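Local coordinates for protein rusticyanin (Thiobacillus ferrooxidans, PDB 2CAL) that carries electrons from cytochrome c552 to the A-type oxidase in the periplasm, using a single bound copper ion, at residues I104-T108 with T122-W126; H38-A42 with F53-D57; K91-Y95 with Y133-C137. The protein carries 1 engineered substitution. All coordinates share one frame; numbering follows the deposited sequence.

Contact 1 (I104-T108 with T122-W126)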
loop_
_atom_site.group_PDB
_atom_site.type_symbol
_atom_site.label_atom_id
_atom_site.label_comp_id
_atom_site.label_asym_id
_atom_site.label_seq_id
_atom_site.Cartn_x
_atom_site.Cartn_y
_atom_site.Cartn_z
ATOM N N ILE A 104 -7.952 1.445 12.204
ATOM C CA ILE A 104 -6.888 1.556 11.192
ATOM C C ILE A 104 -5.683 2.152 11.916
ATOM O O ILE A 104 -5.728 3.241 12.493
ATOM C CB ILE A 104 -7.332 2.375 9.976
ATOM C CG1 ILE A 104 -8.457 1.697 9.194
ATOM C CG2 ILE A 104 -6.128 2.641 9.066
ATOM C CD1 ILE A 104 -9.234 2.585 8.283
ATOM N N VAL A 105 -4.603 1.360 11.929
ATOM C CA VAL A 105 -3.453 1.770 12.732
ATOM C C VAL A 105 -2.611 2.841 12.051
ATOM O O VAL A 105 -1.938 3.608 12.724
ATOM C CB VAL A 105 -2.575 0.594 13.173
ATOM C CG1 VAL A 105 -3.404 -0.414 13.986
ATOM C CG2 VAL A 105 -1.908 -0.131 12.012
ATOM N N ALA A 106 -2.650 2.855 10.735
ATOM C CA ALA A 106 -1.969 3.854 9.927
ATOM C C ALA A 106 -2.528 3.693 8.505
ATOM O O ALA A 106 -2.886 2.600 8.104
ATOM C CB ALA A 106 -0.460 3.667 9.947
ATOM N N GLY A 107 -2.606 4.816 7.783
ATOM C CA GLY A 107 -3.084 4.669 6.415
ATOM C C GLY A 107 -3.726 5.935 5.877
ATOM O O GLY A 107 -3.667 6.971 6.540
ATOM N N THR A 108 -4.327 5.759 4.705
ATOM C CA THR A 108 -4.840 6.907 3.963
ATOM C C THR A 108 -6.372 6.908 3.874
ATOM O O THR A 108 -7.048 5.882 4.049
ATOM C CB THR A 108 -4.259 6.898 2.529
ATOM O OG1 THR A 108 -4.916 5.910 1.696
ATOM C CG2 THR A 108 -2.787 6.514 2.528
ATOM N N THR A 122 0.696 9.999 -1.698
ATOM C CA THR A 122 0.914 10.513 -0.340
ATOM C C THR A 122 1.973 9.698 0.378
ATOM O O THR A 122 2.348 8.601 -0.056
ATOM C CB THR A 122 -0.415 10.519 0.434
ATOM O OG1 THR A 122 -0.246 11.321 1.632
ATOM C CG2 THR A 122 -0.896 9.166 0.845
ATOM N N ASP A 123 2.470 10.290 1.444
ATOM C CA ASP A 123 3.466 9.666 2.310
ATOM C C ASP A 123 2.951 9.675 3.746
ATOM O O ASP A 123 2.443 10.693 4.202
ATOM C CB ASP A 123 4.779 10.418 2.218
ATOM C CG ASP A 123 5.578 10.077 0.985
ATOM O OD1 ASP A 123 6.345 9.071 1.056
ATOM O OD2 ASP A 123 5.416 10.831 0.019
ATOM N N PHE A 124 3.164 8.579 4.444
ATOM C CA PHE A 124 2.905 8.577 5.906
ATOM C C PHE A 124 3.996 7.727 6.601
ATOM O O PHE A 124 4.625 6.896 5.945
ATOM C CB PHE A 124 1.510 8.112 6.232
ATOM C CG PHE A 124 1.166 6.689 5.922
ATOM C CD1 PHE A 124 1.426 5.669 6.809
ATOM C CD2 PHE A 124 0.564 6.340 4.718
ATOM C CE1 PHE A 124 1.101 4.356 6.492
ATOM C CE2 PHE A 124 0.253 5.034 4.413
ATOM C CZ PHE A 124 0.517 4.007 5.288
ATOM N N THR A 125 4.137 7.966 7.888
ATOM C CA THR A 125 5.086 7.175 8.686
ATOM C C THR A 125 4.336 6.277 9.638
ATOM O O THR A 125 3.187 6.528 10.032
ATOM C CB THR A 125 6.008 8.126 9.427
ATOM O OG1 THR A 125 7.187 7.432 9.884
ATOM C CG2 THR A 125 5.416 8.679 10.720
ATOM N N TRP A 126 4.963 5.200 10.069
ATOM C CA TRP A 126 4.370 4.134 10.841
ATOM C C TRP A 126 5.422 3.522 11.731
ATOM O O TRP A 126 6.515 3.201 11.268
ATOM C CB TRP A 126 3.740 3.088 9.898
ATOM C CG TRP A 126 3.044 1.905 10.507
ATOM C CD1 TRP A 126 2.220 1.912 11.629
ATOM C CD2 TRP A 126 3.061 0.531 10.034
ATOM N NE1 TRP A 126 1.762 0.633 11.852
ATOM C CE2 TRP A 126 2.262 -0.241 10.905
ATOM C CE3 TRP A 126 3.697 -0.129 8.970
ATOM C CZ2 TRP A 126 2.094 -1.596 10.727
ATOM C CZ3 TRP A 126 3.528 -1.474 8.803
ATOM C CH2 TRP A 126 2.733 -2.200 9.675
#

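Contact 2 (H38-A42 with F53-D57)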
loop_
_atom_site.group_PDB
_atom_site.type_symbol
_atom_site.label_atom_id
_atom_site.label_comp_id
_atom_site.label_asym_id
_atom_site.label_seq_id
_atom_site.Cartn_x
_atom_site.Cartn_y
_atom_site.Cartn_z
ATOM N N HIS A 38 11.641 1.913 3.518
ATOM C CA HIS A 38 10.830 2.709 2.577
ATOM C C HIS A 38 10.018 1.783 1.707
ATOM O O HIS A 38 10.563 1.084 0.857
ATOM C CB HIS A 38 11.769 3.609 1.764
ATOM C CG HIS A 38 12.701 4.380 2.669
ATOM N ND1 HIS A 38 12.463 5.692 3.079
ATOM C CD2 HIS A 38 13.883 4.070 3.232
ATOM C CE1 HIS A 38 13.443 6.120 3.881
ATOM N NE2 HIS A 38 14.326 5.120 3.983
ATOM N N VAL A 39 8.716 1.721 1.980
ATOM C CA VAL A 39 7.748 0.906 1.260
ATOM C C VAL A 39 7.075 1.797 0.206
ATOM O O VAL A 39 6.489 2.819 0.598
ATOM C CB VAL A 39 6.701 0.352 2.218
ATOM C CG1 VAL A 39 5.648 -0.446 1.439
ATOM C CG2 VAL A 39 7.339 -0.511 3.310
ATOM N N VAL A 40 7.144 1.389 -1.052
ATOM C CA VAL A 40 6.428 2.188 -2.084
ATOM C C VAL A 40 5.428 1.252 -2.732
ATOM O O VAL A 40 5.765 0.287 -3.427
ATOM C CB VAL A 40 7.388 2.843 -3.090
ATOM C CG1 VAL A 40 6.560 3.725 -4.035
ATOM C CG2 VAL A 40 8.463 3.659 -2.380
ATOM N N ALA A 41 4.147 1.571 -2.483
ATOM C CA ALA A 41 3.039 0.780 -2.975
ATOM C C ALA A 41 2.193 1.543 -3.982
ATOM O O ALA A 41 2.036 2.756 -3.845
ATOM C CB ALA A 41 2.116 0.411 -1.794
ATOM N N ALA A 42 1.676 0.816 -4.953
ATOM C CA ALA A 42 0.770 1.428 -5.954
ATOM C C ALA A 42 -0.454 0.581 -6.111
ATOM O O ALA A 42 -0.456 -0.636 -5.982
ATOM C CB ALA A 42 1.467 1.502 -7.316
ATOM N N PHE A 53 -2.653 -4.377 -5.138
ATOM C CA PHE A 53 -1.536 -3.498 -4.858
ATOM C C PHE A 53 -0.232 -4.100 -5.422
ATOM O O PHE A 53 -0.067 -5.329 -5.307
ATOM C CB PHE A 53 -1.319 -3.325 -3.344
ATOM C CG PHE A 53 -2.454 -2.658 -2.592
ATOM C CD1 PHE A 53 -2.622 -1.283 -2.660
ATOM C CD2 PHE A 53 -3.329 -3.416 -1.809
ATOM C CE1 PHE A 53 -3.622 -0.665 -1.894
ATOM C CE2 PHE A 53 -4.300 -2.817 -1.036
ATOM C CZ PHE A 53 -4.438 -1.438 -1.085
ATOM N N GLU A 54 0.626 -3.240 -5.932
ATOM C CA GLU A 54 1.966 -3.670 -6.314
ATOM C C GLU A 54 2.964 -2.990 -5.368
ATOM O O GLU A 54 2.901 -1.777 -5.096
ATOM C CB GLU A 54 2.268 -3.322 -7.775
ATOM C CG GLU A 54 1.669 -4.329 -8.770
ATOM C CD GLU A 54 0.144 -4.327 -8.767
ATOM O OE1 GLU A 54 -0.499 -3.307 -9.093
ATOM O OE2 GLU A 54 -0.339 -5.438 -8.459
ATOM N N VAL A 55 3.922 -3.798 -4.943
ATOM C CA VAL A 55 5.029 -3.326 -4.115
ATOM C C VAL A 55 6.278 -4.017 -4.672
ATOM O O VAL A 55 6.315 -5.243 -4.752
ATOM C CB VAL A 55 4.870 -3.658 -2.610
ATOM C CG1 VAL A 55 6.079 -3.165 -1.806
ATOM C CG2 VAL A 55 3.607 -3.038 -2.051
ATOM N N HIS A 56 7.260 -3.214 -5.046
ATOM C CA HIS A 56 8.529 -3.743 -5.594
ATOM C C HIS A 56 8.249 -4.663 -6.781
ATOM O O HIS A 56 8.853 -5.706 -6.986
ATOM C CB HIS A 56 9.378 -4.457 -4.505
ATOM C CG HIS A 56 10.863 -4.314 -4.774
ATOM N ND1 HIS A 56 11.631 -3.513 -3.990
ATOM C CD2 HIS A 56 11.642 -4.789 -5.745
ATOM C CE1 HIS A 56 12.891 -3.523 -4.461
ATOM N NE2 HIS A 56 12.919 -4.308 -5.521
ATOM N N ASP A 57 7.251 -4.268 -7.612
ATOM C CA ASP A 57 6.858 -4.945 -8.813
ATOM C C ASP A 57 6.199 -6.301 -8.596
ATOM O O ASP A 57 6.053 -7.069 -9.553
ATOM C CB ASP A 57 8.040 -5.132 -9.787
ATOM C CG ASP A 57 7.596 -4.987 -11.228
ATOM O OD1 ASP A 57 6.698 -4.191 -11.536
ATOM O OD2 ASP A 57 8.214 -5.711 -12.022
HETATM O O HOH W 1 7.472 -0.272 -5.521
#

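Contact 3 (K91-Y95 with Y133-C137). With CU1 (copper (I) ion), chain B.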
loop_
_atom_site.group_PDB
_atom_site.type_symbol
_atom_site.label_atom_id
_atom_site.label_comp_id
_atom_site.label_asym_id
_atom_site.label_seq_id
_atom_site.Cartn_x
_atom_site.Cartn_y
_atom_site.Cartn_z
ATOM N N LYS A 91 -6.949 -6.630 11.326
ATOM C CA LYS A 91 -7.996 -7.570 10.903
ATOM C C LYS A 91 -7.636 -8.264 9.584
ATOM O O LYS A 91 -7.329 -7.552 8.625
ATOM C CB LYS A 91 -9.321 -6.838 10.744
ATOM C CG LYS A 91 -10.409 -7.644 10.053
ATOM C CD LYS A 91 -10.914 -8.814 10.857
ATOM C CE LYS A 91 -11.668 -9.866 10.080
ATOM N NZ LYS A 91 -12.126 -9.539 8.691
ATOM N N GLY A 92 -7.679 -9.577 9.537
ATOM C CA GLY A 92 -7.319 -10.363 8.379
ATOM C C GLY A 92 -8.563 -10.725 7.556
ATOM O O GLY A 92 -9.703 -10.451 7.931
ATOM N N PRO A 93 -8.297 -11.354 6.412
ATOM C CA PRO A 93 -9.374 -11.760 5.495
ATOM C C PRO A 93 -10.158 -12.948 5.996
ATOM O O PRO A 93 -9.713 -13.623 6.931
ATOM C CB PRO A 93 -8.559 -12.105 4.235
ATOM C CG PRO A 93 -7.252 -12.650 4.799
ATOM C CD PRO A 93 -6.931 -11.687 5.896
ATOM N N PRO A 94 -11.318 -13.271 5.404
ATOM C CA PRO A 94 -11.878 -12.566 4.253
ATOM C C PRO A 94 -12.523 -11.267 4.683
ATOM O O PRO A 94 -13.009 -11.126 5.801
ATOM C CB PRO A 94 -12.934 -13.543 3.713
ATOM C CG PRO A 94 -13.412 -14.256 4.911
ATOM C CD PRO A 94 -12.201 -14.386 5.796
ATOM N N TYR A 95 -12.555 -10.284 3.793
ATOM C CA TYR A 95 -13.188 -8.987 4.002
ATOM C C TYR A 95 -14.546 -8.921 3.338
ATOM O O TYR A 95 -14.739 -9.419 2.224
ATOM C CB TYR A 95 -12.255 -7.898 3.412
ATOM C CG TYR A 95 -10.892 -7.924 4.071
ATOM C CD1 TYR A 95 -9.761 -8.446 3.427
ATOM C CD2 TYR A 95 -10.736 -7.440 5.355
ATOM C CE1 TYR A 95 -8.533 -8.468 4.075
ATOM C CE2 TYR A 95 -9.521 -7.443 6.038
ATOM C CZ TYR A 95 -8.429 -7.949 5.341
ATOM O OH TYR A 95 -7.196 -8.006 5.963
ATOM N N TYR A 133 -0.075 -7.702 10.426
ATOM C CA TYR A 133 -0.998 -6.700 9.924
ATOM C C TYR A 133 -1.335 -7.023 8.482
ATOM O O TYR A 133 -0.797 -7.896 7.855
ATOM C CB TYR A 133 -0.388 -5.308 10.020
ATOM C CG TYR A 133 0.174 -4.897 11.361
ATOM C CD1 TYR A 133 1.437 -5.262 11.843
ATOM C CD2 TYR A 133 -0.587 -4.107 12.215
ATOM C CE1 TYR A 133 1.914 -4.876 13.073
ATOM C CE2 TYR A 133 -0.114 -3.698 13.454
ATOM C CZ TYR A 133 1.157 -4.088 13.882
ATOM O OH TYR A 133 1.595 -3.678 15.118
ATOM N N TYR A 134 -2.332 -6.257 7.977
ATOM C CA TYR A 134 -2.818 -6.399 6.596
ATOM C C TYR A 134 -2.923 -4.972 6.065
ATOM O O TYR A 134 -3.363 -4.062 6.768
ATOM C CB TYR A 134 -4.154 -7.144 6.527
ATOM C CG TYR A 134 -4.013 -8.521 7.132
ATOM C CD1 TYR A 134 -3.655 -9.615 6.352
ATOM C CD2 TYR A 134 -4.157 -8.712 8.511
ATOM C CE1 TYR A 134 -3.504 -10.860 6.948
ATOM C CE2 TYR A 134 -3.990 -9.951 9.092
ATOM C CZ TYR A 134 -3.663 -11.034 8.299
ATOM O OH TYR A 134 -3.495 -12.303 8.875
ATOM N N TYR A 135 -2.541 -4.813 4.777
ATOM C CA TYR A 135 -2.794 -3.546 4.068
ATOM C C TYR A 135 -3.972 -3.829 3.147
ATOM O O TYR A 135 -4.012 -4.805 2.418
ATOM C CB TYR A 135 -1.590 -2.993 3.312
ATOM C CG TYR A 135 -0.867 -3.911 2.364
ATOM C CD1 TYR A 135 0.088 -4.855 2.779
ATOM C CD2 TYR A 135 -1.139 -3.846 1.009
ATOM C CE1 TYR A 135 0.730 -5.681 1.883
ATOM C CE2 TYR A 135 -0.484 -4.668 0.103
ATOM C CZ TYR A 135 0.472 -5.588 0.527
ATOM O OH TYR A 135 1.064 -6.389 -0.411
ATOM N N VAL A 136 -4.999 -2.965 3.222
ATOM C CA VAL A 136 -6.307 -3.202 2.636
ATOM C C VAL A 136 -6.813 -1.937 1.975
ATOM O O VAL A 136 -6.659 -0.815 2.462
ATOM C CB VAL A 136 -7.276 -3.646 3.755
ATOM C CG1 VAL A 136 -8.667 -4.055 3.282
ATOM C CG2 VAL A 136 -6.734 -4.815 4.600
ATOM N N CYS A 137 -7.516 -2.118 0.847
ATOM C CA CYS A 137 -8.288 -1.056 0.224
ATOM C C CYS A 137 -9.740 -1.045 0.753
ATOM O O CYS A 137 -10.340 -2.111 0.876
ATOM C CB CYS A 137 -8.282 -1.217 -1.312
ATOM S SG CYS A 137 -9.248 0.124 -2.106
HETATM CU CU CU1 B . -8.914 -0.413 -4.152
#

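Contact 1 (I104-T108 with T122-W126)
Phe124 and Gly107 meet at the middle of this contact, where the alpha carbon of the glycine sits over one face of the phenyl ring in a CH-pi contact, Gly107 CA lying 4.1 Å from the Phe124 ring centroid and 21° off the normal. A side chain at Gly107 would run into the carbonyl oxygen of Ala106 at these backbone angles; that oxygen, not the ring, is the obstacle. Two methyl groups approach the same ring obliquely, Ala106 CB reaching Phe124 CE1 at 3.9 Å and Thr108 CG2 coming equally near CE2. With CG between the backbone N and the carbonyl carbon (chi1 66°), the Phe124 ring is carried across to Gly107. Toward the buried end, the two threonine side chains pass each other in opposite directions, with Thr108 CG2 3.7 Å from Thr122 CG2, while their hydroxyls turn to other partners, Phe86 N for Thr108 and the Thr5 carbonyl for Thr122. At the other end, Ala106 CB still packs on Trp126 CD1 at 3.6 Å, but Val105 only brushes the indole with CG2, 3.8 Å from Trp126 NE1, and is partly exposed. No hydrogen bond joins the two segments, although they run nearly antiparallel; the contact is made by side chains and by the alpha carbon of Gly107. The segment 122-126 belongs to strand 119-126, beside strand 70-77, whereas 104-108 turns a corner at Ala106 and bonds through its backbone to Ile88 of strand 87-89 and to Phe86, bringing the edge of the opposing sheet against this one.

Contact 2 (H38-A42 with F53-D57)
Strands 38-42 and 53-55 run antiparallel, their axes 4.7 Å apart at 148°, and form a beta hairpin in a sheet of the cupredoxin sandwich. Ala42 and Glu54 make the hydrogen-bonded pair: Ala42 N donates to Glu54 O at 2.9 Å, and Glu54 N returns the bond to Ala42 O at 2.8 Å. Ala42 O also receives a CA-H...O contact from Phe53 CA, and it lies near the plane of the Phe53 ring, at its edge. The Phe53 side chain, about 6 Å from the copper, meets Phe86 edge-to-face. Ala41 and Val55 share one face of the sheet, Ala41 CB resting on Val55 CG2 at 3.8 Å. The other methyl, Val55 CG1, is anti to the backbone N (chi1 179°) and lies across from Val39 CG1 of the neighbouring strand, 4.3 Å away; both valines also touch Leu63 of the opposing sheet. Glu54, on the other face beside Ala42, folds its chain at chi2 (66°), and its carboxylate is held by Leu45 N and Ser52 OG. Beyond Val55 the strand gives way to a turn, and a water bridges the widening gap, donating to Val40 O at 2.8 Å and accepting from His56 N at 3.0 Å.

Contact 3 (K91-Y95 with Y133-C137)
Tyr134 has the most surface buried here, its phenol ring lying against the loop 91-95. Gly92 CA sits over one face, displaced toward the rim, 3.6 Å from the Tyr134 ring centroid and 19° off the normal, and Pro93 CD follows as a second CH-pi donor, 3.7 Å from Tyr134 CE1. The fit is tight: a beta carbon at Gly92 would probably be pressed against the Tyr134 ring. Replacing Tyr134 by an alanine would remove this platform and would probably leave a gap beneath Gly92 and Pro93, with the loop less firmly held to the strand.

Tyr95, at the end of the loop segment, turns its ring toward the strand. Its CG is anti to the carbonyl carbon (chi1 -59°), which lays the ring between Val136 and the loop's own backbone: Val136 CG1 stands over the centre of one face, 4.3 Å from the Tyr95 centroid, and Pro93 CA covers the opposite face. The other methyl, Val136 CG2, packs on Tyr95 CZ at 3.6 Å. At the ring's edge Tyr95 OH donates to Lys91 O at 2.7 Å, reaching an oxygen lone pair in the carbonyl plane, and the same hydroxyl rests 3.2 Å from Tyr134 CB. This bond closes the loop on itself, as does Lys91 NZ, which curls back to donate to Gly92 O at 2.7 Å.

Val136 precedes Cys137, whose SG binds copper together with His84 and Met147. The segment 133-136 lies between strands 148-153 and 87-89 in one sheet, with backbone bonds to Gly149 and Ile151 on one flank and to Asp87 and Thr89 on the other; the loop leaves strand 87-89 and folds back over this sheet, where Tyr95 meets Phe148 edge-to-face.

In the fold
Contacts 1 and 2 reach the same sheet of the sandwich without touching, their nearest atoms about 6 Å apart, while contact 3 lies on the other sheet and touches both, at places between the sheets. Trp126 CZ2 of contact 1 packs on Tyr133 CG at 3.9 Å. Phe53 links contact 2 more closely to segment 133-137, which ends at the copper ligand Cys137: Phe53 CD2 is 3.6 Å from Tyr135 CD2, and Phe53 CZ lies 3.7 Å from Cys137 N. The Phe53 side chain comes within about 6 Å of the copper and that of Thr108 within about 9 Å. The side chain of the engineered Met142 lies about 7 Å from that of Val136.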